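Local coordinates for epsin-1 (Saccharomyces cerevisiae, PDB 5LOZ), which binds membranes rich in phosphatidylinositol bisphosphates, as well as clathrin and ubiquitin, and is required for endocytosis and for actin localization, at residues 26-34 / 65-75. Residues are numbered along the deposited sequence; the frame is centred on the assembly and turned at random.
Sequences LIELAEKSY and TVIDYLIRFGS
Ser33 OG receives the backbone N-H of Ser75 in a nearly straight hydrogen bond (3.0 Å, 173° at the hydrogen) and gives its own proton to Ala30 O one helical turn back, at 2.6 Å. Its chi1 of 70° sets OG between its own backbone N and carbonyl carbon, where one hydroxyl ties the last turn of helix 23-32 to the turn between helices 57-73 and 76-84. With an alanine at this position, the buried Ser75 N-H would probably lose its acceptor, and the turn after helix 57-73 would be freer to shift. A water bridges the same ends, donating to Ser33 O and lying 3.2 Å from Ser75 OG, which also caps Asn77 N at the start of helix 76-84. The Tyr34 ring lies flat against this turn, with Ser75 N and CB over one face and Phe73 O at its edge, 3.2 Å from OH. Further back, Tyr69 is sandwiched: Leu26 CB sits over the centre of one ring face, 3.8 Å from the centroid, Phe73 CD1 covers the opposite face, and Ala30 CB meets the edge. Leu70 CD2 reaches Ala30 CA at 3.7 Å, while the side chains of Leu29 and Val66 cross at about a right angle, CD1 of the one against CG1 of the other. Leu9 and Ile42 continue the apolar layer beyond Leu29. The helix segments cross at -53° with axes 9.3 Å apart, an oblique packing within the alpha-alpha superhelix of the ENTH domain.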
loop_
_atom_site.group_PDB
_atom_site.type_symbol
_atom_site.label_atom_id
_atom_site.label_comp_id
_atom_site.label_asym_id
_atom_site.label_seq_id
_atom_site.Cartn_x
_atom_site.Cartn_y
_atom_site.Cartn_z
ATOM N N LEU A 26 2.036 1.436 10.070
ATOM C CA LEU A 26 2.847 0.699 9.151
ATOM C C LEU A 26 3.565 -0.482 9.828
ATOM O O LEU A 26 3.613 -1.570 9.300
ATOM C CB LEU A 26 3.821 1.635 8.443
ATOM C CG LEU A 26 3.162 2.700 7.518
ATOM C CD1 LEU A 26 4.116 3.823 7.240
ATOM C CD2 LEU A 26 2.704 2.098 6.207
ATOM N N ILE A 27 4.156 -0.231 10.982
ATOM C CA ILE A 27 4.888 -1.254 11.712
ATOM C C ILE A 27 3.956 -2.383 12.098
ATOM O O ILE A 27 4.276 -3.572 11.899
ATOM C CB ILE A 27 5.583 -0.652 12.963
ATOM C CG1 ILE A 27 6.773 0.210 12.548
ATOM C CG2 ILE A 27 6.023 -1.762 13.971
ATOM C CD1 ILE A 27 7.186 1.123 13.606
ATOM N N GLU A 28 2.775 -2.028 12.612
ATOM C CA GLU A 28 1.816 -3.044 12.991
ATOM C C GLU A 28 1.297 -3.832 11.779
ATOM O O GLU A 28 1.099 -5.018 11.872
ATOM C CB GLU A 28 0.661 -2.409 13.784
ATOM C CG GLU A 28 -0.083 -3.417 14.625
ATOM C CD GLU A 28 -1.078 -2.802 15.612
ATOM O OE1 GLU A 28 -1.926 -3.582 16.130
ATOM O OE2 GLU A 28 -1.012 -1.566 15.856
ATOM N N LEU A 29 1.064 -3.169 10.635
ATOM C CA LEU A 29 0.588 -3.867 9.423
ATOM C C LEU A 29 1.655 -4.831 8.872
ATOM O O LEU A 29 1.343 -5.941 8.444
ATOM C CB LEU A 29 0.156 -2.848 8.348
ATOM C CG LEU A 29 -1.168 -2.124 8.625
ATOM C CD1 LEU A 29 -1.386 -0.973 7.670
ATOM C CD2 LEU A 29 -2.381 -3.102 8.547
ATOM N N ALA A 30 2.929 -4.435 8.960
ATOM C CA ALA A 30 4.009 -5.293 8.513
ATOM C C ALA A 30 4.158 -6.510 9.414
ATOM O O ALA A 30 4.336 -7.630 8.918
ATOM C CB ALA A 30 5.312 -4.520 8.345
ATOM N N GLU A 31 3.985 -6.331 10.724
ATOM C CA GLU A 31 4.047 -7.448 11.670
ATOM C C GLU A 31 2.885 -8.392 11.442
ATOM O O GLU A 31 3.047 -9.614 11.347
ATOM C CB GLU A 31 4.065 -6.933 13.122
ATOM C CG GLU A 31 5.401 -6.331 13.553
ATOM C CD GLU A 31 6.571 -7.361 13.531
ATOM O OE1 GLU A 31 6.307 -8.579 13.642
ATOM O OE2 GLU A 31 7.747 -6.935 13.436
ATOM N N LYS A 32 1.714 -7.821 11.256
ATOM C CA LYS A 32 0.514 -8.627 11.016
ATOM C C LYS A 32 0.510 -9.396 9.709
ATOM O O LYS A 32 -0.111 -10.465 9.625
ATOM C CB LYS A 32 -0.736 -7.783 11.202
ATOM C CG LYS A 32 -1.015 -7.460 12.665
ATOM C CD LYS A 32 -2.360 -6.754 12.894
ATOM C CE LYS A 32 -2.589 -6.540 14.404
ATOM N NZ LYS A 32 -4.045 -6.367 14.748
ATOM N N SER A 33 1.233 -8.897 8.693
ATOM C CA SER A 33 1.315 -9.575 7.396
ATOM C C SER A 33 1.863 -10.989 7.453
ATOM O O SER A 33 1.668 -11.762 6.525
ATOM C CB SER A 33 2.155 -8.771 6.414
ATOM O OG SER A 33 3.521 -8.788 6.766
ATOM N N TYR A 34 2.594 -11.301 8.508
ATOM C CA TYR A 34 3.134 -12.646 8.742
ATOM C C TYR A 34 2.069 -13.616 9.262
ATOM O O TYR A 34 2.291 -14.833 9.277
ATOM C CB TYR A 34 4.328 -12.587 9.702
ATOM C CG TYR A 34 5.543 -11.890 9.105
ATOM C CD1 TYR A 34 6.525 -12.605 8.426
ATOM C CD2 TYR A 34 5.681 -10.505 9.193
ATOM C CE1 TYR A 34 7.621 -11.929 7.844
ATOM C CE2 TYR A 34 6.759 -9.846 8.639
ATOM C CZ TYR A 34 7.709 -10.554 7.959
ATOM O OH TYR A 34 8.751 -9.861 7.413
ATOM N N THR A 65 1.140 3.562 -0.074
ATOM C CA THR A 65 2.156 3.743 0.998
ATOM C C THR A 65 2.271 2.507 1.887
ATOM O O THR A 65 3.374 2.068 2.215
ATOM C CB THR A 65 1.853 4.975 1.900
ATOM O OG1 THR A 65 1.777 6.140 1.070
ATOM C CG2 THR A 65 2.902 5.179 2.938
ATOM N N VAL A 66 1.126 1.954 2.268
ATOM C CA VAL A 66 1.099 0.729 3.016
ATOM C C VAL A 66 1.744 -0.394 2.199
ATOM O O VAL A 66 2.620 -1.113 2.722
ATOM C CB VAL A 66 -0.337 0.358 3.438
ATOM C CG1 VAL A 66 -0.376 -0.978 4.091
ATOM C CG2 VAL A 66 -0.905 1.446 4.360
ATOM N N ILE A 67 1.347 -0.543 0.918
ATOM C CA ILE A 67 1.935 -1.614 0.089
ATOM C C ILE A 67 3.475 -1.511 -0.026
ATOM O O ILE A 67 4.197 -2.510 0.030
ATOM C CB ILE A 67 1.270 -1.736 -1.274
ATOM C CG1 ILE A 67 -0.207 -2.064 -1.116
ATOM C CG2 ILE A 67 2.010 -2.802 -2.140
ATOM C CD1 ILE A 67 -1.000 -1.980 -2.359
ATOM N N ASP A 68 3.977 -0.284 -0.180
ATOM C CA ASP A 68 5.411 -0.038 -0.272
ATOM C C ASP A 68 6.115 -0.539 0.991
ATOM O O ASP A 68 7.156 -1.231 0.883
ATOM C CB ASP A 68 5.683 1.433 -0.544
ATOM C CG ASP A 68 7.126 1.810 -0.320
ATOM O OD1 ASP A 68 7.908 1.505 -1.225
ATOM O OD2 ASP A 68 7.475 2.318 0.790
ATOM N N TYR A 69 5.582 -0.198 2.168
ATOM C CA TYR A 69 6.170 -0.602 3.429
ATOM C C TYR A 69 6.136 -2.138 3.577
ATOM O O TYR A 69 7.081 -2.757 4.069
ATOM C CB TYR A 69 5.458 0.026 4.598
ATOM C CG TYR A 69 6.255 0.020 5.879
ATOM C CD1 TYR A 69 7.181 1.012 6.143
ATOM C CD2 TYR A 69 6.084 -0.971 6.829
ATOM C CE1 TYR A 69 7.911 1.038 7.311
ATOM C CE2 TYR A 69 6.819 -0.960 8.022
ATOM C CZ TYR A 69 7.740 0.054 8.250
ATOM O OH TYR A 69 8.507 0.148 9.393
ATOM N N LEU A 70 5.034 -2.737 3.136
ATOM C CA LEU A 70 4.819 -4.147 3.275
ATOM C C LEU A 70 5.822 -4.969 2.461
ATOM O O LEU A 70 6.272 -6.015 2.918
ATOM C CB LEU A 70 3.398 -4.519 2.847
ATOM C CG LEU A 70 2.245 -4.224 3.797
ATOM C CD1 LEU A 70 0.911 -4.766 3.280
ATOM C CD2 LEU A 70 2.563 -4.800 5.188
ATOM N N ILE A 71 6.123 -4.536 1.246
ATOM C CA ILE A 71 7.065 -5.282 0.406
ATOM C C ILE A 71 8.501 -5.069 0.884
ATOM O O ILE A 71 9.368 -5.880 0.613
ATOM C CB ILE A 71 6.904 -5.016 -1.125
ATOM C CG1 ILE A 71 7.369 -3.616 -1.522
ATOM C CG2 ILE A 71 5.443 -5.307 -1.600
ATOM C CD1 ILE A 71 7.546 -3.416 -3.013
ATOM N N ARG A 72 8.736 -3.950 1.588
ATOM C CA ARG A 72 10.022 -3.655 2.146
ATOM C C ARG A 72 10.243 -4.272 3.545
ATOM O O ARG A 72 11.381 -4.561 3.913
ATOM C CB ARG A 72 10.281 -2.160 2.180
ATOM C CG ARG A 72 10.500 -1.492 0.844
ATOM C CD ARG A 72 10.211 0.012 0.940
ATOM N NE ARG A 72 11.135 0.661 1.825
ATOM C CZ ARG A 72 10.859 1.676 2.635
ATOM N NH1 ARG A 72 9.649 2.221 2.678
ATOM N NH2 ARG A 72 11.832 2.168 3.411
ATOM N N PHE A 73 9.167 -4.473 4.308
ATOM C CA PHE A 73 9.291 -4.921 5.717
ATOM C C PHE A 73 8.411 -6.108 6.079
ATOM O O PHE A 73 8.564 -6.683 7.149
ATOM C CB PHE A 73 8.925 -3.768 6.671
ATOM C CG PHE A 73 9.935 -2.655 6.712
ATOM C CD1 PHE A 73 9.834 -1.558 5.833
ATOM C CD2 PHE A 73 10.987 -2.697 7.623
ATOM C CE1 PHE A 73 10.791 -0.489 5.888
ATOM C CE2 PHE A 73 11.950 -1.642 7.680
ATOM C CZ PHE A 73 11.840 -0.551 6.804
ATOM N N GLY A 74 7.437 -6.442 5.232
ATOM C CA GLY A 74 6.461 -7.466 5.563
ATOM C C GLY A 74 6.780 -8.815 5.003
ATOM O O GLY A 74 7.835 -9.017 4.438
ATOM N N SER A 75 5.850 -9.748 5.179
ATOM C CA SER A 75 5.940 -11.112 4.645
ATOM C C SER A 75 6.242 -11.175 3.137
ATOM O O SER A 75 5.750 -10.357 2.355
ATOM C CB SER A 75 4.577 -11.805 4.904
ATOM O OG SER A 75 4.372 -12.900 4.050
HETATM O O HOH W 1 1.754 -14.265 5.382
#